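Putative Zn-dependent exopeptidase from Bacteroides vulgatus probably removes residues from the amino-terminal end of peptides as a zinc-dependent aminopeptidase of the M28 family. Local coordinates of one contact, PDB 3GUX (chain A, 1.80 Å), residues P22-D27 and L138-Q143, beside the matching contact of the related leucine aminopeptidase from Parabacteroides distasonis, PDB 3TC8 (chain B, 1.06 Å), residues P20-D25 and L136-Q141. Structure 2 is superposed on structure 1 by the backbone atoms of these residues (RMSD 0.26 Å); each is numbered along its deposited sequence.

Structure 1 (3GUX).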
loop_
_atom_site.group_PDB
_atom_site.type_symbol
_atom_site.label_atom_id
_atom_site.label_comp_id
_atom_site.label_asym_id
_atom_site.label_seq_id
_atom_site.Cartn_x
_atom_site.Cartn_y
_atom_site.Cartn_z
ATOM N N PRO A 22 6.946 -2.608 16.988
ATOM C CA PRO A 22 6.809 -4.050 17.163
ATOM C C PRO A 22 7.383 -4.759 15.966
ATOM O O PRO A 22 7.550 -4.142 14.902
ATOM C CB PRO A 22 5.303 -4.272 17.184
ATOM C CG PRO A 22 4.749 -2.979 17.628
ATOM C CD PRO A 22 5.637 -1.933 17.057
ATOM N N GLU A 23 7.669 -6.038 16.125
ATOM C CA GLU A 23 8.277 -6.812 15.053
ATOM C C GLU A 23 7.281 -7.236 13.979
ATOM O O GLU A 23 6.247 -7.872 14.270
ATOM C CB GLU A 23 8.968 -8.055 15.628
ATOM C CG GLU A 23 10.117 -7.743 16.526
ATOM C CD GLU A 23 11.298 -7.075 15.821
ATOM O OE1 GLU A 23 11.566 -7.385 14.642
ATOM O OE2 GLU A 23 11.987 -6.269 16.475
ATOM N N PHE A 24 7.583 -6.839 12.742
ATOM C CA PHE A 24 6.825 -7.262 11.590
ATOM C C PHE A 24 7.165 -8.725 11.389
ATOM O O PHE A 24 8.328 -9.069 11.377
ATOM C CB PHE A 24 7.253 -6.430 10.359
ATOM C CG PHE A 24 6.630 -6.838 9.051
ATOM C CD1 PHE A 24 7.244 -7.790 8.246
ATOM C CD2 PHE A 24 5.452 -6.232 8.599
ATOM C CE1 PHE A 24 6.691 -8.173 7.048
ATOM C CE2 PHE A 24 4.870 -6.602 7.366
ATOM C CZ PHE A 24 5.499 -7.573 6.597
ATOM N N ASP A 25 6.150 -9.574 11.213
ATOM C CA ASP A 25 6.353 -11.024 10.973
ATOM C C ASP A 25 6.310 -11.315 9.490
ATOM O O ASP A 25 5.223 -11.336 8.873
ATOM C CB ASP A 25 5.313 -11.855 11.726
ATOM C CG ASP A 25 5.725 -13.321 11.872
ATOM O OD1 ASP A 25 5.668 -14.063 10.889
ATOM O OD2 ASP A 25 6.166 -13.695 12.974
ATOM N N ALA A 26 7.493 -11.491 8.906
ATOM C CA ALA A 26 7.609 -11.755 7.475
ATOM C C ALA A 26 6.983 -13.085 7.032
ATOM O O ALA A 26 6.510 -13.157 5.864
ATOM C CB ALA A 26 9.065 -11.652 7.017
ATOM N N ASP A 27 6.978 -14.123 7.881
ATOM C CA ASP A 27 6.324 -15.382 7.479
ATOM C C ASP A 27 4.801 -15.199 7.425
ATOM O O ASP A 27 4.137 -15.809 6.604
ATOM C CB ASP A 27 6.669 -16.567 8.380
ATOM C CG ASP A 27 6.187 -17.875 7.796
ATOM O OD1 ASP A 27 6.487 -18.143 6.612
ATOM O OD2 ASP A 27 5.497 -18.630 8.503
ATOM N N LEU A 138 -1.403 -6.159 5.227
ATOM C CA LEU A 138 -2.249 -6.982 6.094
ATOM C C LEU A 138 -1.483 -7.300 7.363
ATOM O O LEU A 138 -2.039 -7.202 8.451
ATOM C CB LEU A 138 -2.679 -8.284 5.412
ATOM C CG LEU A 138 -3.749 -8.206 4.311
ATOM C CD1 LEU A 138 -3.887 -9.535 3.571
ATOM C CD2 LEU A 138 -5.096 -7.775 4.874
ATOM N N GLU A 139 -0.200 -7.656 7.226
ATOM C CA GLU A 139 0.626 -7.944 8.399
ATOM C C GLU A 139 0.793 -6.679 9.228
ATOM O O GLU A 139 0.778 -6.764 10.441
ATOM C CB GLU A 139 1.986 -8.554 8.022
ATOM C CG GLU A 139 2.978 -8.659 9.170
ATOM C CD GLU A 139 2.497 -9.527 10.352
ATOM O OE1 GLU A 139 1.455 -10.230 10.275
ATOM O OE2 GLU A 139 3.193 -9.512 11.375
ATOM N N ILE A 140 0.942 -5.512 8.595
ATOM C CA ILE A 140 0.991 -4.241 9.362
ATOM C C ILE A 140 -0.347 -4.004 10.110
ATOM O O ILE A 140 -0.343 -3.599 11.270
ATOM C CB ILE A 140 1.411 -3.055 8.490
ATOM C CG1 ILE A 140 2.879 -3.218 8.081
ATOM C CG2 ILE A 140 1.207 -1.709 9.232
ATOM C CD1 ILE A 140 3.354 -2.266 7.048
ATOM N N ALA A 141 -1.464 -4.331 9.463
ATOM C CA ALA A 141 -2.797 -4.230 10.074
ATOM C C ALA A 141 -2.885 -5.065 11.359
ATOM O O ALA A 141 -3.325 -4.584 12.407
ATOM C CB ALA A 141 -3.891 -4.669 9.078
ATOM N N ARG A 142 -2.439 -6.313 11.258
ATOM C CA ARG A 142 -2.459 -7.241 12.363
ATOM C C ARG A 142 -1.650 -6.696 13.551
ATOM O O ARG A 142 -2.066 -6.828 14.697
ATOM C CB ARG A 142 -1.926 -8.600 11.891
ATOM C CG ARG A 142 -2.055 -9.714 12.957
ATOM C CD ARG A 142 -1.545 -11.068 12.473
ATOM N NE ARG A 142 -0.082 -11.136 12.399
ATOM C CZ ARG A 142 0.730 -11.423 13.411
ATOM N NH1 ARG A 142 0.255 -11.658 14.638
ATOM N NH2 ARG A 142 2.051 -11.449 13.222
ATOM N N GLN A 143 -0.508 -6.077 13.261
ATOM C CA GLN A 143 0.342 -5.496 14.287
ATOM C C GLN A 143 -0.308 -4.258 14.880
ATOM O O GLN A 143 -0.137 -3.993 16.084
ATOM C CB GLN A 143 1.712 -5.121 13.721
ATOM C CG GLN A 143 2.545 -6.287 13.194
ATOM C CD GLN A 143 3.030 -7.237 14.253
ATOM O OE1 GLN A 143 3.236 -6.866 15.422
ATOM N NE2 GLN A 143 3.244 -8.477 13.843
#

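Structure 2 (3TC8).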
loop_
_atom_site.group_PDB
_atom_site.type_symbol
_atom_site.label_atom_id
_atom_site.label_comp_id
_atom_site.label_asym_id
_atom_site.label_seq_id
_atom_site.Cartn_x
_atom_site.Cartn_y
_atom_site.Cartn_z
ATOM N N PRO B 20 6.355 -2.584 16.968
ATOM C CA PRO B 20 6.116 -3.993 16.799
ATOM C C PRO B 20 7.052 -4.634 15.783
ATOM O O PRO B 20 7.597 -3.988 14.901
ATOM C CB PRO B 20 4.670 -4.025 16.298
ATOM C CG PRO B 20 4.066 -2.803 16.676
ATOM C CD PRO B 20 5.156 -1.793 16.685
ATOM N N ASP B 21 7.142 -5.953 15.882
ATOM C CA ASP B 21 7.941 -6.801 15.010
ATOM C C ASP B 21 7.069 -7.273 13.835
ATOM O O ASP B 21 6.104 -8.032 14.044
ATOM C CB ASP B 21 8.369 -7.994 15.883
ATOM C CG ASP B 21 9.436 -8.863 15.282
ATOM O OD1 ASP B 21 9.735 -8.764 14.078
ATOM O OD2 ASP B 21 9.971 -9.719 16.026
ATOM N N PHE B 22 7.379 -6.879 12.622
ATOM C CA PHE B 22 6.705 -7.360 11.422
ATOM C C PHE B 22 7.113 -8.824 11.221
ATOM O O PHE B 22 8.299 -9.145 11.088
ATOM C CB PHE B 22 7.177 -6.529 10.245
ATOM C CG PHE B 22 6.579 -6.907 8.886
ATOM C CD1 PHE B 22 7.205 -7.832 8.075
ATOM C CD2 PHE B 22 5.450 -6.269 8.436
ATOM C CE1 PHE B 22 6.702 -8.101 6.821
ATOM C CE2 PHE B 22 4.946 -6.542 7.162
ATOM C CZ PHE B 22 5.598 -7.440 6.370
ATOM N N ASN B 23 6.128 -9.718 11.160
ATOM C CA ASN B 23 6.398 -11.135 10.954
ATOM C C ASN B 23 6.351 -11.419 9.463
ATOM O O ASN B 23 5.265 -11.471 8.851
ATOM C CB ASN B 23 5.353 -11.946 11.736
ATOM C CG ASN B 23 5.540 -13.432 11.665
ATOM O OD1 ASN B 23 5.921 -13.987 10.673
ATOM N ND2 ASN B 23 5.063 -14.096 12.701
ATOM N N ALA B 24 7.524 -11.599 8.859
ATOM C CA ALA B 24 7.600 -11.781 7.417
ATOM C C ALA B 24 7.010 -13.119 6.979
ATOM O O ALA B 24 6.477 -13.201 5.862
ATOM C CB ALA B 24 9.011 -11.618 6.929
ATOM N N ASP B 25 7.090 -14.165 7.795
ATOM C CA ASP B 25 6.443 -15.447 7.497
ATOM C C ASP B 25 4.957 -15.234 7.344
ATOM O O ASP B 25 4.306 -15.791 6.458
ATOM C CB ASP B 25 6.632 -16.479 8.628
ATOM C CG ASP B 25 8.005 -17.145 8.628
ATOM O OD1 ASP B 25 8.766 -17.086 7.631
ATOM O OD2 ASP B 25 8.301 -17.788 9.669
ATOM N N LEU B 136 -1.490 -6.254 5.381
ATOM C CA LEU B 136 -2.215 -7.079 6.299
ATOM C C LEU B 136 -1.398 -7.362 7.541
ATOM O O LEU B 136 -1.934 -7.305 8.646
ATOM C CB LEU B 136 -2.694 -8.401 5.673
ATOM C CG LEU B 136 -3.853 -8.276 4.672
ATOM C CD1 LEU B 136 -3.982 -9.611 3.922
ATOM C CD2 LEU B 136 -5.182 -7.955 5.402
ATOM N N GLU B 137 -0.125 -7.674 7.385
ATOM C CA GLU B 137 0.711 -7.927 8.547
ATOM C C GLU B 137 0.924 -6.668 9.380
ATOM O O GLU B 137 0.886 -6.701 10.615
ATOM C CB GLU B 137 2.009 -8.564 8.111
ATOM C CG GLU B 137 3.025 -8.752 9.222
ATOM C CD GLU B 137 2.540 -9.573 10.406
ATOM O OE1 GLU B 137 1.544 -10.327 10.278
ATOM O OE2 GLU B 137 3.210 -9.530 11.486
ATOM N N ILE B 138 1.100 -5.517 8.730
ATOM C CA ILE B 138 1.178 -4.226 9.414
ATOM C C ILE B 138 -0.097 -3.973 10.205
ATOM O O ILE B 138 -0.074 -3.618 11.377
ATOM C CB ILE B 138 1.494 -3.106 8.413
ATOM C CG1 ILE B 138 2.948 -3.191 7.960
ATOM C CG2 ILE B 138 1.167 -1.704 8.995
ATOM C CD1 ILE B 138 3.243 -2.490 6.683
ATOM N N ALA B 139 -1.255 -4.217 9.570
ATOM C CA ALA B 139 -2.521 -4.000 10.202
ATOM C C ALA B 139 -2.727 -4.959 11.389
ATOM O O ALA B 139 -3.307 -4.585 12.416
ATOM C CB ALA B 139 -3.649 -4.172 9.145
ATOM N N ARG B 140 -2.242 -6.197 11.261
ATOM C CA ARG B 140 -2.303 -7.128 12.354
ATOM C C ARG B 140 -1.567 -6.605 13.574
ATOM O O ARG B 140 -2.029 -6.661 14.718
ATOM C CB ARG B 140 -1.751 -8.500 11.943
ATOM C CG ARG B 140 -1.999 -9.582 12.977
ATOM C CD ARG B 140 -1.562 -10.967 12.516
ATOM N NE ARG B 140 -0.105 -11.099 12.464
ATOM C CZ ARG B 140 0.639 -11.663 13.386
ATOM N NH1 ARG B 140 0.129 -12.257 14.465
ATOM N NH2 ARG B 140 1.925 -11.658 13.211
ATOM N N GLN B 141 -0.394 -6.016 13.345
ATOM C CA GLN B 141 0.380 -5.421 14.421
ATOM C C GLN B 141 -0.293 -4.177 15.001
ATOM O O GLN B 141 -0.329 -4.004 16.223
ATOM C CB GLN B 141 1.764 -5.081 13.947
ATOM C CG GLN B 141 2.619 -6.300 13.540
ATOM C CD GLN B 141 2.770 -7.328 14.602
ATOM O OE1 GLN B 141 2.861 -6.994 15.805
ATOM N NE2 GLN B 141 2.794 -8.607 14.209
HETATM O O HOH W 1 5.099 -7.363 17.535
HETATM O O HOH W 2 4.061 -12.526 14.979
#

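Structure 1 (3GUX)
Glu139 of helix 131-146 reaches across to the loop 22-25, which runs into helix 26-37, so the contact ties the N-terminal segment of this M28 peptidase to a helix well further along the chain. With CG anti to the backbone N (chi1 170°) and a bend at chi2, the Glu139 chain lies over the Phe24 ring: CB is 3.5 Å from Phe24 CE2, and CG sits above the face, toward the rim, in a CH-pi contact. Beyond it the carboxylate stands almost upright to the ring. Its OE1 accepts from Arg142 NE at 2.8 Å and from Ser28 OG. Asp25 N at 3.0 Å and Gln143 NE2 at 2.7 Å come to OE2 from opposite sides of the carboxylate plane, while Arg142 NH2 meets the syn lone pair of OE2. Three donors on one oxygen fix the group's rotation. Asp25 is the N-cap of helix 26-37, its OD1 on Ser28 N, while its CB lies 3.6 Å from Arg142 NH2. Glu23 OE1 forms a salt bridge with Lys300. Ile140 CG1 meets the Phe24 edge.

Structure 2 (3TC8)
Glu137 meets Phe22 and Asn23 with its whole length. CG is anti to the backbone N (chi1 174°) and the chain bends at chi2, which lays it over the Phe22 ring: CB is 3.7 Å from Phe22 CE2, and CG sits above the face, toward the rim, in a CH-pi contact. The carboxylate beyond stands almost upright to the ring. Its OE1 accepts from Arg140 NE at 2.8 Å and from Ser26 OG. Asn23 N and Gln141 NE2, each at 2.9 Å, come to OE2 from opposite sides of the carboxylate plane, while Arg140 NH2 meets the syn lone pair of OE2. Three donors on one oxygen fix the group's rotation. Asn23 is the N-cap of helix 24-36, its OD1 on Ser26 N, while its CB lies 3.7 Å from Arg140 NH2. Its ND2 and Arg140 NH2 both donate to water 2, each at 2.9 Å. Asp21, modelled in two conformers, forms a salt bridge from OD1 to Lys296 in the one given; water 1 accepts from Asp21 N and donates to Gln141 OE1. Ile138 CG1 meets the Phe22 edge.

What differs
The bonds to the buried carboxylate are kept: Asp25(A) N to Glu139(A) OE2 at 3.0 Å is matched by Asn23(B) N to Glu137(B) OE2 at 2.9 Å. The Arg142(A) NE to Glu139(A) OE1 salt bridge recurs as Arg140(B) NE to Glu137(B) OE1, and the hydrogen bond from Gln143(A) NE2 to Glu139(A) OE2 as that from Gln141(B) NE2 to Glu137(B) OE2. Where Asp25(A) has OD2, an acceptor, Asn23(B) has ND2, a donor; the two stand 1.2 Å apart after superposition, while the CG and the OD1 atoms fall 0.3 Å apart. Without the negative charge, attraction to Arg140(B) might be weaker than that to Arg142(A). In structure 2 a water is modelled between Asn23(B) ND2 and Arg140(B) NH2. Glu23(A) stands where Asp21(B) does, but two conformers in one model bar comparison. In the packing, CB of Asp25(A) and of Asn23(B) touches the glutamate OE2 and arginine NH2 of its own chain; Phe24(A), Ile140(A) and their counterparts keep their place, whereas the CA atoms of Pro22(A) and Pro20(B) stand 0.8 Å apart after superposition.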